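Long-range contact in accelerated cell death 11 (PDB 4NT1), which carries ceramide-1-phosphate and phytoceramide-1-phosphate selectively between membranes, without moving ceramide or glycosphingolipids: residues K106-I120 / M180-L194. Sequence-based numbering, arbitrary orientation.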
loop_
_atom_site.group_PDB
_atom_site.type_symbol
_atom_site.label_atom_id
_atom_site.label_comp_id
_atom_site.label_asym_id
_atom_site.label_seq_id
_atom_site.Cartn_x
_atom_site.Cartn_y
_atom_site.Cartn_z
ATOM N N LYS A 106 5.618 -0.606 -1.128
ATOM C CA LYS A 106 5.054 -1.950 -1.282
ATOM C C LYS A 106 4.353 -2.411 0.005
ATOM O O LYS A 106 3.251 -2.980 -0.037
ATOM C CB LYS A 106 6.148 -2.946 -1.676
ATOM C CG LYS A 106 5.635 -4.348 -2.046
ATOM C CD LYS A 106 5.512 -5.262 -0.840
ATOM C CE LYS A 106 6.872 -5.444 -0.150
ATOM N NZ LYS A 106 6.848 -6.620 0.771
ATOM N N ARG A 107 4.984 -2.174 1.151
ATOM C CA ARG A 107 4.389 -2.610 2.413
ATOM C C ARG A 107 3.037 -1.942 2.668
ATOM O O ARG A 107 2.094 -2.583 3.149
ATOM C CB ARG A 107 5.355 -2.379 3.583
ATOM C CG ARG A 107 6.564 -3.296 3.539
ATOM C CD ARG A 107 7.622 -2.873 4.538
ATOM N NE ARG A 107 8.794 -3.740 4.461
ATOM C CZ ARG A 107 9.987 -3.431 4.959
ATOM N NH1 ARG A 107 10.175 -2.269 5.578
ATOM N NH2 ARG A 107 10.987 -4.296 4.848
ATOM N N GLY A 108 2.934 -0.654 2.352
ATOM C CA GLY A 108 1.669 0.042 2.489
ATOM C C GLY A 108 0.567 -0.553 1.616
ATOM O O GLY A 108 -0.569 -0.732 2.062
ATOM N N LEU A 109 0.900 -0.852 0.361
ATOM C CA LEU A 109 -0.071 -1.460 -0.550
ATOM C C LEU A 109 -0.536 -2.794 -0.001
ATOM O O LEU A 109 -1.715 -3.143 -0.106
ATOM C CB LEU A 109 0.535 -1.684 -1.930
ATOM C CG LEU A 109 0.972 -0.438 -2.686
ATOM C CD1 LEU A 109 1.655 -0.831 -3.995
ATOM C CD2 LEU A 109 -0.210 0.521 -2.939
ATOM N N ASP A 110 0.399 -3.544 0.575
ATOM C CA ASP A 110 0.098 -4.851 1.147
ATOM C C ASP A 110 -0.792 -4.690 2.381
ATOM O O ASP A 110 -1.775 -5.418 2.535
ATOM C CB ASP A 110 1.414 -5.576 1.490
ATOM C CG ASP A 110 1.254 -7.081 1.639
ATOM O OD1 ASP A 110 0.225 -7.632 1.202
ATOM O OD2 ASP A 110 2.186 -7.717 2.195
ATOM N N MET A 111 -0.487 -3.726 3.250
ATOM C CA MET A 111 -1.350 -3.524 4.420
ATOM C C MET A 111 -2.793 -3.194 4.015
ATOM O O MET A 111 -3.743 -3.676 4.628
ATOM C CB MET A 111 -0.821 -2.440 5.368
ATOM C CG MET A 111 -1.439 -2.561 6.796
ATOM S SD MET A 111 -1.681 -0.975 7.621
ATOM C CE MET A 111 -3.245 -0.423 6.926
ATOM N N VAL A 112 -2.950 -2.354 2.998
ATOM C CA VAL A 112 -4.281 -1.999 2.518
ATOM C C VAL A 112 -4.961 -3.233 1.925
ATOM O O VAL A 112 -6.137 -3.482 2.189
ATOM C CB VAL A 112 -4.262 -0.820 1.522
ATOM C CG1 VAL A 112 -5.683 -0.557 0.970
ATOM C CG2 VAL A 112 -3.725 0.444 2.202
ATOM N N LYS A 113 -4.217 -4.021 1.157
ATOM C CA LYS A 113 -4.766 -5.265 0.628
ATOM C C LYS A 113 -5.321 -6.167 1.740
ATOM O O LYS A 113 -6.429 -6.684 1.623
ATOM C CB LYS A 113 -3.726 -6.050 -0.177
ATOM C CG LYS A 113 -4.291 -7.348 -0.765
ATOM C CD LYS A 113 -3.229 -8.243 -1.375
ATOM C CE LYS A 113 -2.542 -9.083 -0.333
ATOM N NZ LYS A 113 -2.393 -10.485 -0.815
ATOM N N VAL A 114 -4.546 -6.366 2.807
ATOM C CA VAL A 114 -4.989 -7.227 3.914
ATOM C C VAL A 114 -6.139 -6.586 4.667
ATOM O O VAL A 114 -7.101 -7.255 5.041
ATOM C CB VAL A 114 -3.845 -7.539 4.905
ATOM C CG1 VAL A 114 -4.370 -8.347 6.113
ATOM C CG2 VAL A 114 -2.726 -8.288 4.197
ATOM N N LEU A 115 -6.037 -5.282 4.893
ATOM C CA LEU A 115 -7.141 -4.547 5.492
ATOM C C LEU A 115 -8.456 -4.813 4.742
ATOM O O LEU A 115 -9.471 -5.176 5.355
ATOM C CB LEU A 115 -6.841 -3.048 5.500
ATOM C CG LEU A 115 -8.023 -2.200 5.958
ATOM C CD1 LEU A 115 -8.291 -2.467 7.438
ATOM C CD2 LEU A 115 -7.709 -0.734 5.736
ATOM N N PHE A 116 -8.440 -4.629 3.419
ATOM C CA PHE A 116 -9.622 -4.873 2.596
ATOM C C PHE A 116 -10.104 -6.333 2.668
ATOM O O PHE A 116 -11.301 -6.602 2.812
ATOM C CB PHE A 116 -9.366 -4.464 1.134
ATOM C CG PHE A 116 -9.383 -2.973 0.902
ATOM C CD1 PHE A 116 -9.516 -2.084 1.962
ATOM C CD2 PHE A 116 -9.265 -2.457 -0.382
ATOM C CE1 PHE A 116 -9.530 -0.706 1.746
ATOM C CE2 PHE A 116 -9.290 -1.084 -0.603
ATOM C CZ PHE A 116 -9.424 -0.212 0.460
ATOM N N GLU A 117 -9.178 -7.274 2.548
ATOM C CA GLU A 117 -9.520 -8.686 2.675
ATOM C C GLU A 117 -10.232 -8.930 4.005
ATOM O O GLU A 117 -11.214 -9.672 4.079
ATOM C CB GLU A 117 -8.259 -9.559 2.616
ATOM C CG GLU A 117 -7.686 -9.768 1.217
ATOM C CD GLU A 117 -6.301 -10.420 1.234
ATOM O OE1 GLU A 117 -5.602 -10.317 2.262
ATOM O OE2 GLU A 117 -5.907 -11.033 0.215
ATOM N N GLN A 118 -9.723 -8.320 5.068
ATOM C CA GLN A 118 -10.266 -8.585 6.396
ATOM C C GLN A 118 -11.612 -7.906 6.613
ATOM O O GLN A 118 -12.483 -8.454 7.302
ATOM C CB GLN A 118 -9.271 -8.201 7.493
ATOM C CG GLN A 118 -8.024 -9.088 7.512
ATOM C CD GLN A 118 -8.344 -10.507 7.924
ATOM O OE1 GLN A 118 -9.185 -10.735 8.792
ATOM N NE2 GLN A 118 -7.692 -11.474 7.288
ATOM N N ILE A 119 -11.785 -6.720 6.036
ATOM C CA ILE A 119 -13.079 -6.057 6.069
ATOM C C ILE A 119 -14.119 -6.932 5.373
ATOM O O ILE A 119 -15.195 -7.189 5.911
ATOM C CB ILE A 119 -13.023 -4.663 5.424
ATOM C CG1 ILE A 119 -12.225 -3.706 6.321
ATOM C CG2 ILE A 119 -14.428 -4.134 5.194
ATOM C CD1 ILE A 119 -12.059 -2.310 5.744
ATOM N N ILE A 120 -13.789 -7.411 4.181
ATOM C CA ILE A 120 -14.704 -8.291 3.457
ATOM C C ILE A 120 -15.018 -9.555 4.259
ATOM O O ILE A 120 -16.185 -9.951 4.388
ATOM C CB ILE A 120 -14.146 -8.645 2.058
ATOM C CG1 ILE A 120 -14.077 -7.378 1.203
ATOM C CG2 ILE A 120 -15.030 -9.691 1.376
ATOM C CD1 ILE A 120 -13.133 -7.479 0.003
ATOM N N MET A 180 -13.404 -2.839 -3.085
ATOM C CA MET A 180 -12.362 -3.358 -2.200
ATOM C C MET A 180 -11.828 -4.679 -2.752
ATOM O O MET A 180 -10.615 -4.886 -2.853
ATOM C CB MET A 180 -12.884 -3.548 -0.768
ATOM C CG MET A 180 -13.012 -2.249 0.021
ATOM S SD MET A 180 -13.435 -2.572 1.743
ATOM C CE MET A 180 -13.508 -0.914 2.403
ATOM N N GLN A 181 -12.737 -5.573 -3.122
ATOM C CA GLN A 181 -12.323 -6.848 -3.689
ATOM C C GLN A 181 -11.537 -6.639 -4.986
ATOM O O GLN A 181 -10.627 -7.398 -5.303
ATOM C CB GLN A 181 -13.536 -7.738 -3.956
ATOM C CG GLN A 181 -13.142 -9.112 -4.476
ATOM C CD GLN A 181 -12.388 -9.912 -3.444
ATOM O OE1 GLN A 181 -11.218 -10.254 -3.631
ATOM N NE2 GLN A 181 -13.057 -10.220 -2.338
ATOM N N SER A 182 -11.902 -5.618 -5.746
ATOM C CA SER A 182 -11.177 -5.326 -6.973
ATOM C C SER A 182 -9.741 -4.942 -6.639
ATOM O O SER A 182 -8.798 -5.469 -7.235
ATOM C CB SER A 182 -11.828 -4.188 -7.748
ATOM O OG SER A 182 -11.145 -3.987 -8.980
ATOM N N TYR A 183 -9.581 -4.030 -5.678
ATOM C CA TYR A 183 -8.238 -3.645 -5.236
ATOM C C TYR A 183 -7.455 -4.857 -4.752
ATOM O O TYR A 183 -6.256 -4.993 -5.031
ATOM C CB TYR A 183 -8.272 -2.596 -4.119
ATOM C CG TYR A 183 -6.878 -2.331 -3.588
ATOM C CD1 TYR A 183 -6.015 -1.467 -4.260
ATOM C CD2 TYR A 183 -6.404 -2.984 -2.460
ATOM C CE1 TYR A 183 -4.726 -1.242 -3.801
ATOM C CE2 TYR A 183 -5.123 -2.759 -1.990
ATOM C CZ TYR A 183 -4.286 -1.890 -2.669
ATOM O OH TYR A 183 -3.005 -1.662 -2.202
ATOM N N VAL A 184 -8.127 -5.731 -4.009
ATOM C CA VAL A 184 -7.461 -6.926 -3.510
ATOM C C VAL A 184 -6.967 -7.779 -4.672
ATOM O O VAL A 184 -5.826 -8.251 -4.662
ATOM C CB VAL A 184 -8.369 -7.760 -2.601
ATOM C CG1 VAL A 184 -7.747 -9.136 -2.373
ATOM C CG2 VAL A 184 -8.597 -7.031 -1.283
ATOM N N ASN A 185 -7.820 -7.967 -5.677
ATOM C CA ASN A 185 -7.460 -8.794 -6.836
ATOM C C ASN A 185 -6.369 -8.199 -7.716
ATOM O O ASN A 185 -5.576 -8.931 -8.309
ATOM C CB ASN A 185 -8.687 -9.089 -7.693
ATOM C CG ASN A 185 -9.688 -9.954 -6.970
ATOM O OD1 ASN A 185 -9.341 -10.637 -6.011
ATOM N ND2 ASN A 185 -10.929 -9.939 -7.431
ATOM N N SER A 186 -6.345 -6.877 -7.820
ATOM C CA SER A 186 -5.352 -6.216 -8.658
ATOM C C SER A 186 -4.021 -6.062 -7.930
ATOM O O SER A 186 -2.948 -6.273 -8.510
ATOM C CB SER A 186 -5.856 -4.845 -9.108
ATOM O OG SER A 186 -6.948 -4.981 -10.002
ATOM N N SER A 187 -4.091 -5.712 -6.650
ATOM C CA SER A 187 -2.881 -5.428 -5.890
ATOM C C SER A 187 -2.069 -6.687 -5.624
ATOM O O SER A 187 -0.839 -6.630 -5.521
ATOM C CB SER A 187 -3.200 -4.696 -4.576
ATOM O OG SER A 187 -3.898 -5.531 -3.669
ATOM N N ALA A 188 -2.736 -7.831 -5.529
ATOM C CA ALA A 188 -2.010 -9.054 -5.187
ATOM C C ALA A 188 -0.903 -9.378 -6.191
ATOM O O ALA A 188 0.248 -9.548 -5.795
ATOM C CB ALA A 188 -2.960 -10.242 -4.983
ATOM N N PRO A 189 -1.231 -9.446 -7.496
ATOM C CA PRO A 189 -0.166 -9.714 -8.474
ATOM C C PRO A 189 0.878 -8.595 -8.544
ATOM O O PRO A 189 2.041 -8.875 -8.819
ATOM C CB PRO A 189 -0.917 -9.812 -9.816
ATOM C CG PRO A 189 -2.251 -9.191 -9.571
ATOM C CD PRO A 189 -2.564 -9.380 -8.122
ATOM N N LEU A 190 0.459 -7.350 -8.325
ATOM C CA LEU A 190 1.390 -6.222 -8.305
ATOM C C LEU A 190 2.406 -6.347 -7.168
ATOM O O LEU A 190 3.620 -6.148 -7.357
ATOM C CB LEU A 190 0.605 -4.905 -8.172
ATOM C CG LEU A 190 1.463 -3.652 -7.987
ATOM C CD1 LEU A 190 2.347 -3.473 -9.199
ATOM C CD2 LEU A 190 0.566 -2.425 -7.738
ATOM N N ILE A 191 1.903 -6.677 -5.985
ATOM C CA ILE A 191 2.748 -6.844 -4.812
ATOM C C ILE A 191 3.725 -8.002 -5.014
ATOM O O ILE A 191 4.890 -7.910 -4.647
ATOM C CB ILE A 191 1.891 -7.048 -3.555
ATOM C CG1 ILE A 191 1.246 -5.718 -3.158
ATOM C CG2 ILE A 191 2.727 -7.632 -2.401
ATOM C CD1 ILE A 191 -0.000 -5.868 -2.317
ATOM N N THR A 192 3.250 -9.091 -5.605
ATOM C CA THR A 192 4.116 -10.235 -5.913
ATOM C C THR A 192 5.168 -9.832 -6.947
ATOM O O THR A 192 6.337 -10.198 -6.842
ATOM C CB THR A 192 3.285 -11.407 -6.490
ATOM O OG1 THR A 192 2.373 -11.885 -5.491
ATOM C CG2 THR A 192 4.185 -12.546 -6.914
ATOM N N TYR A 193 4.734 -9.089 -7.961
ATOM C CA TYR A 193 5.651 -8.557 -8.964
ATOM C C TYR A 193 6.732 -7.715 -8.282
ATOM O O TYR A 193 7.912 -7.831 -8.603
ATOM C CB TYR A 193 4.894 -7.721 -10.010
ATOM C CG TYR A 193 5.806 -6.989 -10.971
ATOM C CD1 TYR A 193 6.263 -7.600 -12.132
ATOM C CD2 TYR A 193 6.227 -5.693 -10.705
ATOM C CE1 TYR A 193 7.112 -6.937 -13.005
ATOM C CE2 TYR A 193 7.076 -5.018 -11.575
ATOM C CZ TYR A 193 7.513 -5.647 -12.718
ATOM O OH TYR A 193 8.355 -4.986 -13.578
ATOM N N LEU A 194 6.333 -6.885 -7.323
ATOM C CA LEU A 194 7.301 -6.030 -6.630
ATOM C C LEU A 194 8.281 -6.863 -5.799
ATOM O O LEU A 194 9.497 -6.722 -5.946
ATOM C CB LEU A 194 6.591 -4.989 -5.755
ATOM C CG LEU A 194 5.726 -3.974 -6.507
ATOM C CD1 LEU A 194 4.917 -3.100 -5.543
ATOM C CD2 LEU A 194 6.611 -3.117 -7.416
#
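The carbonyl O of L109 accepts two hydrogen bonds: one within its own helix from K113 N, and one across the contact from Y183 OH, at 2.9 Å. The phenol comes in well to the side of the carbonyl, at a C=O...donor angle of 110°. With CG anti to the backbone N (chi1 174°), the Y183 ring enters a hole formed by L109, V112, K113 and F116, its edge against L109 O and K113 N, while S187 CB lies over the rim of one face. S187 OG turns back to Y183 O, bonding it at 2.8 Å; S187 OG and S187 N reach this oxygen from opposite faces of the carbonyl plane, and K113 CG packs against the hydroxyl. Helices 98-121 and 173-199 of the all-helical GLTP fold cross here in a broadly antiparallel sense, at -138° with axes 9.0 Å apart, and F18 of helix 10-25 meets Y183 edge-to-face. The extended M180 chain lies over one face of F116, its CG 3.7 Å from the ring centroid in a CH-pi contact and its SD 4.3 Å from that centroid in a Met-aromatic one; V112 CG1 sits over the rim of the opposite face. Toward 106 and 194, I191 fits among K106, L109, D110 and K113, with CD1 3.6 Å from D110 CA. K106 lays CG against L194 CD1, and its NZ forms a salt bridge with D195, just past L194. R100 and R104, which bind the lipid, lie earlier on the helix of K106.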